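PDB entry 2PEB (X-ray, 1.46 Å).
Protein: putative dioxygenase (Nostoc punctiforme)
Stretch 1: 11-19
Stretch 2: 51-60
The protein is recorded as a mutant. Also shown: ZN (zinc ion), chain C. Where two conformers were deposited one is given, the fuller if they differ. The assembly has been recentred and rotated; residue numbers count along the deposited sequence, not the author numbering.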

# COMPACT_ATOMS: atom_id res chain seq x y z
N GLY A 11 -6.51 9.03 10.68
CA GLY A 11 -5.34 9.54 10.00
C GLY A 11 -4.42 8.46 9.61
O GLY A 11 -4.69 7.28 9.85
N PHE A 12 -3.31 8.84 8.99
CA PHE A 12 -2.28 7.91 8.56
C PHE A 12 -0.89 8.38 8.89
O PHE A 12 -0.64 9.59 9.01
N HIS A 13 0.00 7.42 9.08
CA HIS A 13 1.44 7.66 9.06
C HIS A 13 2.07 6.97 7.91
O HIS A 13 1.73 5.84 7.61
N ALA A 14 3.00 7.64 7.26
CA ALA A 14 4.05 7.00 6.46
C ALA A 14 5.38 7.00 7.24
O ALA A 14 5.77 8.01 7.81
N HIS A 15 6.01 5.84 7.31
CA HIS A 15 7.37 5.66 7.86
C HIS A 15 8.29 5.36 6.66
O HIS A 15 8.12 4.36 5.96
N VAL A 16 9.19 6.30 6.38
CA VAL A 16 10.10 6.21 5.24
C VAL A 16 11.42 5.75 5.78
O VAL A 16 12.10 6.47 6.55
N TYR A 17 11.78 4.51 5.45
CA TYR A 17 13.00 3.90 5.90
C TYR A 17 14.18 4.26 5.00
O TYR A 17 14.04 4.46 3.78
N PHE A 18 15.35 4.31 5.61
CA PHE A 18 16.56 4.60 4.86
C PHE A 18 17.80 4.09 5.59
O PHE A 18 17.76 3.73 6.76
N ASP A 19 18.92 4.09 4.88
CA ASP A 19 20.22 3.88 5.52
C ASP A 19 21.16 4.96 5.00
O ASP A 19 20.73 5.81 4.22
N PRO A 51 9.45 0.09 17.26
CA PRO A 51 9.17 -1.07 16.42
C PRO A 51 10.04 -1.16 15.16
O PRO A 51 10.04 -2.21 14.50
N HIS A 52 10.75 -0.08 14.83
CA HIS A 52 11.37 0.11 13.49
C HIS A 52 12.74 -0.52 13.36
O HIS A 52 13.62 -0.29 14.22
N PRO A 53 12.94 -1.32 12.29
CA PRO A 53 14.19 -2.04 12.16
C PRO A 53 15.30 -1.36 11.37
O PRO A 53 16.33 -1.98 11.10
N LYS A 54 15.07 -0.08 11.04
CA LYS A 54 15.96 0.67 10.19
C LYS A 54 15.70 2.15 10.51
O LYS A 54 14.64 2.49 11.00
N GLY A 55 16.67 3.01 10.27
CA GLY A 55 16.42 4.42 10.36
C GLY A 55 15.20 4.83 9.52
O GLY A 55 14.90 4.22 8.48
N MSE A 56 14.49 5.84 10.01
CA MSE A 56 13.27 6.30 9.35
C MSE A 56 12.92 7.68 9.79
O MSE A 56 13.55 8.22 10.71
N TYR A 57 11.99 8.27 9.07
CA TYR A 57 11.27 9.44 9.54
C TYR A 57 9.77 9.23 9.34
O TYR A 57 9.35 8.43 8.50
N GLN A 58 8.99 9.94 10.15
CA GLN A 58 7.54 9.80 10.17
C GLN A 58 6.93 10.97 9.41
O GLN A 58 7.41 12.10 9.48
N VAL A 59 5.86 10.67 8.70
CA VAL A 59 5.04 11.66 8.04
C VAL A 59 3.59 11.35 8.45
O VAL A 59 3.12 10.25 8.14
N ALA A 60 2.91 12.27 9.10
CA ALA A 60 1.50 12.15 9.50
C ALA A 60 0.61 12.99 8.62
O ALA A 60 0.95 14.10 8.27

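The strongest polar feature sits on one face of this antiparallel pair. A zinc ion is held by His 13 ND1 at 2.1 Å and His 15 NE2 at 1.9 Å, with three further ligand atoms from elsewhere in the structure. Because the two histidines are two positions apart on one strand, both rings emerge on the same face; both take the m rotamer, yet they present different nitrogens, the chi2 of His 13 lying at -177° and that of His 15 at -91°.

The second stretch packs against both ligand rings. Tyr 17, also m, sends its hydroxyl to His 52, where OH and ND1 lie 2.7 Å apart in a hydrogen bond that either could donate. His 52, m as well, points toward the first stretch, and its CE1 lies over a face of the His 15 ring, 3.4 Å from His 15 ND1. The two imidazole planes are inclined by 32°. Met 56, a selenomethionine in p, p, t, places SE at the edge of that same ring, 3.3 Å from His 15 ND1. Tyr 17, buried in this contact, packs its CD1 3.6 Å from Met 56 CB. Gln 58, with chi1 and chi2 both t, extends along His 13: Gln 58 CG sits over the ring face, 4.2 Å from its centroid, and OE1 comes within 3.3 Å of His 13 CE1. Ala 60 CB also packs on this side, 3.7 Å from His 13 CD2.

The backbone sets this register. Ala 14 N to Val 59 O and Val 59 N to Ala 14 O each span 2.8 Å; Val 16 N reaches Tyr 57 O at 3.0 Å, and Tyr 57 N reaches Val 16 O at 3.1 Å. Farther along, Phe 18 N donates to Gly 55 O at 2.9 Å, while a water bridges the other half of that pairing, donating to Phe 18 O at 2.7 Å and accepting from Gly 55 N at 2.9 Å.

The face carrying Ala 14, Val 16 and Phe 18 is apolar in its contacts. Val 16, in t, lays CB over the Tyr 57 ring, 3.5 Å from Tyr 57 CZ; Tyr 57 is p, and its hydroxyl is satisfied elsewhere in the structure. Ala 14 CB meets Val 59 CB at 4.1 Å. Phe 18, also p, turns its ring over Gly 55, where an ideal CB would be only 3.4 Å from Phe 18 CE1, so glycine leaves room for the ring. Phe 18 CE2 reaches Tyr 57 CD2 at 4.1 Å.

At the periphery, Lys 54 CG approaches Phe 18 O at 3.3 Å.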

# COMPACT_ATOMS: atom_id res chain seq x y z
CB PHE A 12 -2.32 7.63 7.05
CG PHE A 12 -3.61 7.06 6.59
CD1 PHE A 12 -4.65 7.89 6.23
CD2 PHE A 12 -3.78 5.69 6.49
CE1 PHE A 12 -5.87 7.38 5.81
CE2 PHE A 12 -5.01 5.15 6.08
CZ PHE A 12 -6.05 6.02 5.72
CB HIS A 13 2.08 7.03 10.28
CG HIS A 13 1.90 7.80 11.54
ND1 HIS A 13 2.48 7.39 12.72
CD2 HIS A 13 1.25 8.95 11.80
CE1 HIS A 13 2.16 8.26 13.67
NE2 HIS A 13 1.44 9.23 13.13
CB ALA A 14 4.19 7.69 5.17
CB HIS A 15 7.40 4.59 8.96
CG HIS A 15 6.61 4.99 10.18
ND1 HIS A 15 7.18 5.67 11.24
CD2 HIS A 15 5.30 4.83 10.51
CE1 HIS A 15 6.27 5.95 12.14
NE2 HIS A 15 5.13 5.41 11.76
CB VAL A 16 10.22 7.58 4.53
CG1 VAL A 16 11.15 7.46 3.33
CG2 VAL A 16 8.85 8.13 4.09
CB TYR A 17 12.83 2.38 6.02
CG TYR A 17 11.73 2.04 6.99
CD1 TYR A 17 11.99 1.96 8.34
CD2 TYR A 17 10.40 1.83 6.57
CE1 TYR A 17 10.99 1.71 9.26
CE2 TYR A 17 9.38 1.54 7.49
CZ TYR A 17 9.70 1.48 8.85
OH TYR A 17 8.75 1.25 9.80
CB PHE A 18 16.68 6.12 4.61
CG PHE A 18 16.75 6.91 5.88
CD1 PHE A 18 17.97 7.12 6.51
CD2 PHE A 18 15.57 7.36 6.49
CE1 PHE A 18 18.03 7.79 7.70
CE2 PHE A 18 15.64 8.01 7.69
CZ PHE A 18 16.85 8.24 8.29
CB ASP A 19 20.75 2.46 5.29
CG ASP A 19 20.85 2.09 3.84
OD1 ASP A 19 20.95 2.97 2.97
OD2 ASP A 19 20.84 0.88 3.55
CB PRO A 51 7.71 -0.83 16.01
CG PRO A 51 7.59 0.60 15.96
CD PRO A 51 8.41 1.12 17.11
CB HIS A 52 11.48 1.58 13.17
CG HIS A 52 10.16 2.25 13.24
ND1 HIS A 52 9.17 2.03 12.30
CD2 HIS A 52 9.64 3.08 14.17
CE1 HIS A 52 8.09 2.71 12.66
NE2 HIS A 52 8.35 3.35 13.78
CB PRO A 53 13.76 -3.31 11.43
CG PRO A 53 12.78 -2.87 10.53
CD PRO A 53 12.02 -1.74 11.20
CB LYS A 54 15.63 0.34 8.72
CG LYS A 54 16.65 0.78 7.73
CD LYS A 54 16.33 0.30 6.30
CE LYS A 54 16.70 -1.17 6.06
NZ LYS A 54 16.85 -1.47 4.60
CB MSE A 56 12.03 5.36 9.55
CG MSE A 56 11.58 5.17 11.01
SE MSE A 56 10.37 6.56 11.54
CE MSE A 56 10.40 6.37 13.48
CB TYR A 57 11.79 10.74 8.89
CG TYR A 57 11.62 10.81 7.41
CD1 TYR A 57 10.37 11.08 6.86
CD2 TYR A 57 12.69 10.61 6.56
CE1 TYR A 57 10.19 11.13 5.48
CE2 TYR A 57 12.53 10.68 5.16
CZ TYR A 57 11.29 10.93 4.65
OH TYR A 57 11.11 11.04 3.30
CB GLN A 58 7.05 9.81 11.63
CG GLN A 58 5.57 10.02 11.80
CD GLN A 58 5.12 9.91 13.25
OE1 GLN A 58 5.39 8.91 13.94
NE2 GLN A 58 4.40 10.92 13.71
CB VAL A 59 5.12 11.50 6.51
CG1 VAL A 59 4.43 12.67 5.79
CG2 VAL A 59 6.58 11.39 6.05
CB ALA A 60 1.28 12.55 10.99
ZN ZN C . 3.53 5.60 12.73
O HOH W 1 19.03 2.35 8.69